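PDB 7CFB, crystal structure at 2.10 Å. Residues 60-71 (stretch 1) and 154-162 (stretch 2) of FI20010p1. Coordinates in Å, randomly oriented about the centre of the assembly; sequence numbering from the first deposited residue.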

# COMPACT_ATOMS: atom_id res chain seq x y z
N THR A 60 -1.80 -15.14 5.38
CA THR A 60 -2.72 -15.97 4.60
C THR A 60 -2.10 -16.21 3.24
O THR A 60 -2.57 -17.06 2.55
N ASP A 61 -1.14 -15.37 2.83
CA ASP A 61 -0.48 -15.51 1.50
C ASP A 61 1.03 -15.77 1.66
O ASP A 61 1.75 -15.75 0.65
N ASN A 62 1.46 -16.01 2.90
CA ASN A 62 2.86 -16.24 3.34
C ASN A 62 3.77 -15.00 3.19
O ASN A 62 4.39 -14.66 4.15
N CYS A 63 3.79 -14.34 2.04
CA CYS A 63 4.69 -13.22 1.73
C CYS A 63 4.43 -11.98 2.58
O CYS A 63 3.34 -11.83 3.10
N ALA A 64 5.45 -11.14 2.68
CA ALA A 64 5.48 -9.87 3.41
C ALA A 64 5.79 -8.73 2.43
O ALA A 64 6.02 -8.99 1.28
N TYR A 65 5.67 -7.50 2.90
CA TYR A 65 5.95 -6.31 2.06
C TYR A 65 6.86 -5.34 2.82
O TYR A 65 6.64 -5.11 3.98
N VAL A 66 7.85 -4.80 2.12
CA VAL A 66 8.78 -3.81 2.72
C VAL A 66 8.70 -2.52 1.91
O VAL A 66 8.46 -2.60 0.73
N ALA A 67 8.83 -1.39 2.59
CA ALA A 67 8.75 -0.07 1.95
C ALA A 67 9.88 0.82 2.44
O ALA A 67 10.08 0.93 3.63
N LYS A 68 10.59 1.42 1.50
CA LYS A 68 11.69 2.34 1.85
C LYS A 68 11.15 3.61 2.50
O LYS A 68 11.73 4.01 3.45
N TRP A 69 10.06 4.19 2.00
CA TRP A 69 9.50 5.45 2.56
C TRP A 69 10.62 6.49 2.64
O TRP A 69 10.76 7.12 3.66
N ASP A 70 11.42 6.58 1.56
CA ASP A 70 12.56 7.55 1.38
C ASP A 70 12.07 8.96 1.02
O ASP A 70 10.98 9.11 0.40
N GLU A 71 12.95 9.94 1.25
CA GLU A 71 12.65 11.39 1.12
C GLU A 71 11.97 11.67 -0.23
O GLU A 71 11.18 12.53 -0.27
N ALA A 154 5.27 2.63 -6.32
CA ALA A 154 4.55 2.00 -5.20
C ALA A 154 5.59 1.69 -4.14
O ALA A 154 6.58 1.13 -4.46
N GLN A 155 5.31 2.08 -2.92
CA GLN A 155 6.23 1.85 -1.79
C GLN A 155 6.35 0.37 -1.44
O GLN A 155 7.42 -0.04 -1.07
N ALA A 156 5.26 -0.37 -1.53
CA ALA A 156 5.27 -1.76 -1.03
C ALA A 156 5.90 -2.75 -2.01
O ALA A 156 5.35 -2.99 -3.04
N ILE A 157 7.00 -3.34 -1.58
CA ILE A 157 7.74 -4.34 -2.40
C ILE A 157 7.51 -5.74 -1.82
O ILE A 157 7.77 -5.94 -0.67
N ARG A 158 7.05 -6.66 -2.65
CA ARG A 158 6.77 -8.05 -2.23
C ARG A 158 8.09 -8.68 -1.79
O ARG A 158 9.07 -8.49 -2.45
N CYS A 159 8.04 -9.39 -0.69
CA CYS A 159 9.25 -9.96 -0.09
C CYS A 159 8.97 -11.32 0.56
O CYS A 159 8.11 -11.39 1.42
N ASP A 160 9.75 -12.31 0.19
CA ASP A 160 9.68 -13.64 0.83
C ASP A 160 10.66 -13.56 2.00
O ASP A 160 11.84 -13.45 1.75
N LEU A 161 10.17 -13.52 3.22
CA LEU A 161 11.06 -13.44 4.40
C LEU A 161 11.44 -14.86 4.79
O LEU A 161 10.56 -15.65 4.94
N ILE A 162 12.73 -15.12 4.99
CA ILE A 162 13.21 -16.49 5.31
C ILE A 162 13.96 -16.47 6.63
O ILE A 162 14.30 -15.41 7.09

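Side-chain packing between residues 60-71 and 154-162 of FI20010p1. The strongest side-chain contact is the salt bridge between D61 and R158, with R158 NH2 donating to D61 OD2 at 3.0 Å; a weak second bond runs from R158 NH1 to the same D61 OD2 at 3.4 Å. R158 reaches this carboxylate because its chain is extended (chi1, chi2 and chi3 all t), while D61, also t at chi1, leaves the backbone sideways and brings its end nearer. D61 is poorly ordered, with high B factors, so the position of its side chain is less certain. R158 NH2 also makes a weak hydrogen bond to Y65 OH (3.4 Å). D61 OD2 and Y65 OH both lie at the edge of the guanidinium, near its plane, whereas C63 SG sits over one face, 3.3 Å from R158 NH2; C63 points toward the other stretch with chi1 p.

At the far end of the contact, Q155 folds toward stretch 1 with all three chi angles near -60°. Its OE1 accepts a hydrogen bond from the backbone W69 N at 3.0 Å and another from water 3 (water O to Q155 OE1, 2.8 Å). The same water donates to D70 OD1 (2.8 Å) and accepts from D70 N (3.1 Å), tying the loop after the strand to the glutamine. Water 2 links the backbones alongside, accepting from K68 N at 2.5 Å and donating to Q155 O at 2.9 Å. With chi1 m, Q155 CG lies over the face of the W69 six-membered ring, 3.8 Å from its centroid and 6° off the normal, a CH-pi contact. W69 has chi1 m.

Between these ends the antiparallel ladder sets the side chains on alternate faces. Reciprocal backbone hydrogen bonds join A64 to C159 (A64 N to C159 O, 3.0 Å; C159 N to A64 O, 2.8 Å) and V66 to I157 (V66 N to I157 O, 3.0 Å; I157 N to V66 O, 2.8 Å). A64, V66, I157 and C159 share one face; Y65 and R158 occupy the other. On the first, V66 (m) places CG2 4.4 Å from both I157 CB and C159 CB. The end of I157 (m, m) leads away, and A64 CB meets L161 CD1 at 3.6 Å. On the second, Y65 (m) lies obliquely to stretch 2, its CD2 4.0 Å from A156 CB. A67 CB and Q155 CB approach to 3.9 Å.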

# COMPACT_ATOMS: atom_id res chain seq x y z
CB THR A 60 -4.07 -15.27 4.47
OG1 THR A 60 -4.01 -14.42 3.33
CG2 THR A 60 -4.38 -14.44 5.69
CB ASP A 61 -0.74 -14.30 0.61
CG ASP A 61 -0.41 -14.53 -0.86
OD1 ASP A 61 -0.74 -15.63 -1.36
OD2 ASP A 61 0.17 -13.63 -1.48
CB ASN A 62 3.45 -17.55 2.79
CG ASN A 62 4.62 -18.07 3.60
OD1 ASN A 62 4.92 -17.58 4.68
ND2 ASN A 62 5.31 -19.05 3.04
CB CYS A 63 4.43 -12.73 0.32
SG CYS A 63 3.04 -11.58 0.37
CB ALA A 64 6.49 -9.92 4.50
CB TYR A 65 4.64 -5.68 1.61
CG TYR A 65 3.88 -6.46 0.59
CD1 TYR A 65 3.00 -7.46 0.96
CD2 TYR A 65 4.01 -6.19 -0.75
CE1 TYR A 65 2.29 -8.18 0.03
CE2 TYR A 65 3.31 -6.89 -1.70
CZ TYR A 65 2.45 -7.89 -1.31
OH TYR A 65 1.76 -8.59 -2.22
CB VAL A 66 10.21 -4.34 2.86
CG1 VAL A 66 10.29 -5.46 3.87
CG2 VAL A 66 10.80 -4.76 1.54
CB ALA A 67 7.42 0.55 2.22
CB LYS A 68 12.61 2.58 0.67
CG LYS A 68 13.92 1.83 0.75
CD LYS A 68 14.76 2.33 1.86
CE LYS A 68 16.23 2.00 1.73
NZ LYS A 68 16.94 2.37 2.96
CB TRP A 69 8.79 5.23 3.90
CG TRP A 69 7.44 4.63 3.76
CD1 TRP A 69 7.04 3.41 4.20
CD2 TRP A 69 6.30 5.19 3.11
NE1 TRP A 69 5.74 3.19 3.89
CE2 TRP A 69 5.26 4.26 3.21
CE3 TRP A 69 6.04 6.40 2.46
CZ2 TRP A 69 3.99 4.49 2.70
CZ3 TRP A 69 4.80 6.61 1.93
CH2 TRP A 69 3.79 5.67 2.06
CB ASP A 70 13.52 7.10 0.29
CG ASP A 70 13.19 7.56 -1.12
OD1 ASP A 70 12.00 7.69 -1.46
OD2 ASP A 70 14.14 7.76 -1.88
CB GLU A 71 13.85 12.27 1.45
CG GLU A 71 14.00 12.56 2.94
CD GLU A 71 12.86 13.31 3.61
OE1 GLU A 71 12.62 13.08 4.80
OE2 GLU A 71 12.22 14.13 2.93
CB ALA A 154 3.89 0.74 -5.69
CB GLN A 155 5.81 2.71 -0.60
CG GLN A 155 5.94 4.19 -0.90
CD GLN A 155 7.37 4.54 -1.18
OE1 GLN A 155 8.22 4.42 -0.33
NE2 GLN A 155 7.65 4.96 -2.39
CB ALA A 156 3.89 -2.16 -0.61
CB ILE A 157 9.24 -4.01 -2.50
CG1 ILE A 157 9.49 -2.58 -2.95
CG2 ILE A 157 9.92 -5.01 -3.40
CD1 ILE A 157 8.93 -2.27 -4.29
CB ARG A 158 6.08 -8.81 -3.35
CG ARG A 158 5.47 -10.14 -2.95
CD ARG A 158 4.49 -10.69 -3.97
NE ARG A 158 4.33 -12.09 -3.67
CZ ARG A 158 3.27 -12.64 -3.09
NH1 ARG A 158 3.27 -13.94 -2.85
NH2 ARG A 158 2.22 -11.92 -2.76
CB CYS A 159 9.70 -8.99 0.99
SG CYS A 159 11.31 -9.36 1.70
CB ASP A 160 9.98 -14.73 -0.19
CG ASP A 160 10.16 -16.12 0.39
OD1 ASP A 160 10.04 -16.27 1.60
OD2 ASP A 160 10.44 -17.03 -0.38
CB LEU A 161 10.37 -12.72 5.55
CG LEU A 161 10.25 -11.20 5.44
CD1 LEU A 161 9.40 -10.65 6.53
CD2 LEU A 161 11.59 -10.51 5.43
CB ILE A 162 14.08 -17.03 4.18
CG1 ILE A 162 15.38 -16.25 4.06
CG2 ILE A 162 13.32 -17.03 2.87
CD1 ILE A 162 16.22 -16.67 2.92
O HOH W 1 7.70 -14.97 3.84
O HOH W 2 10.11 0.97 -0.93
O HOH W 3 10.76 5.18 -1.11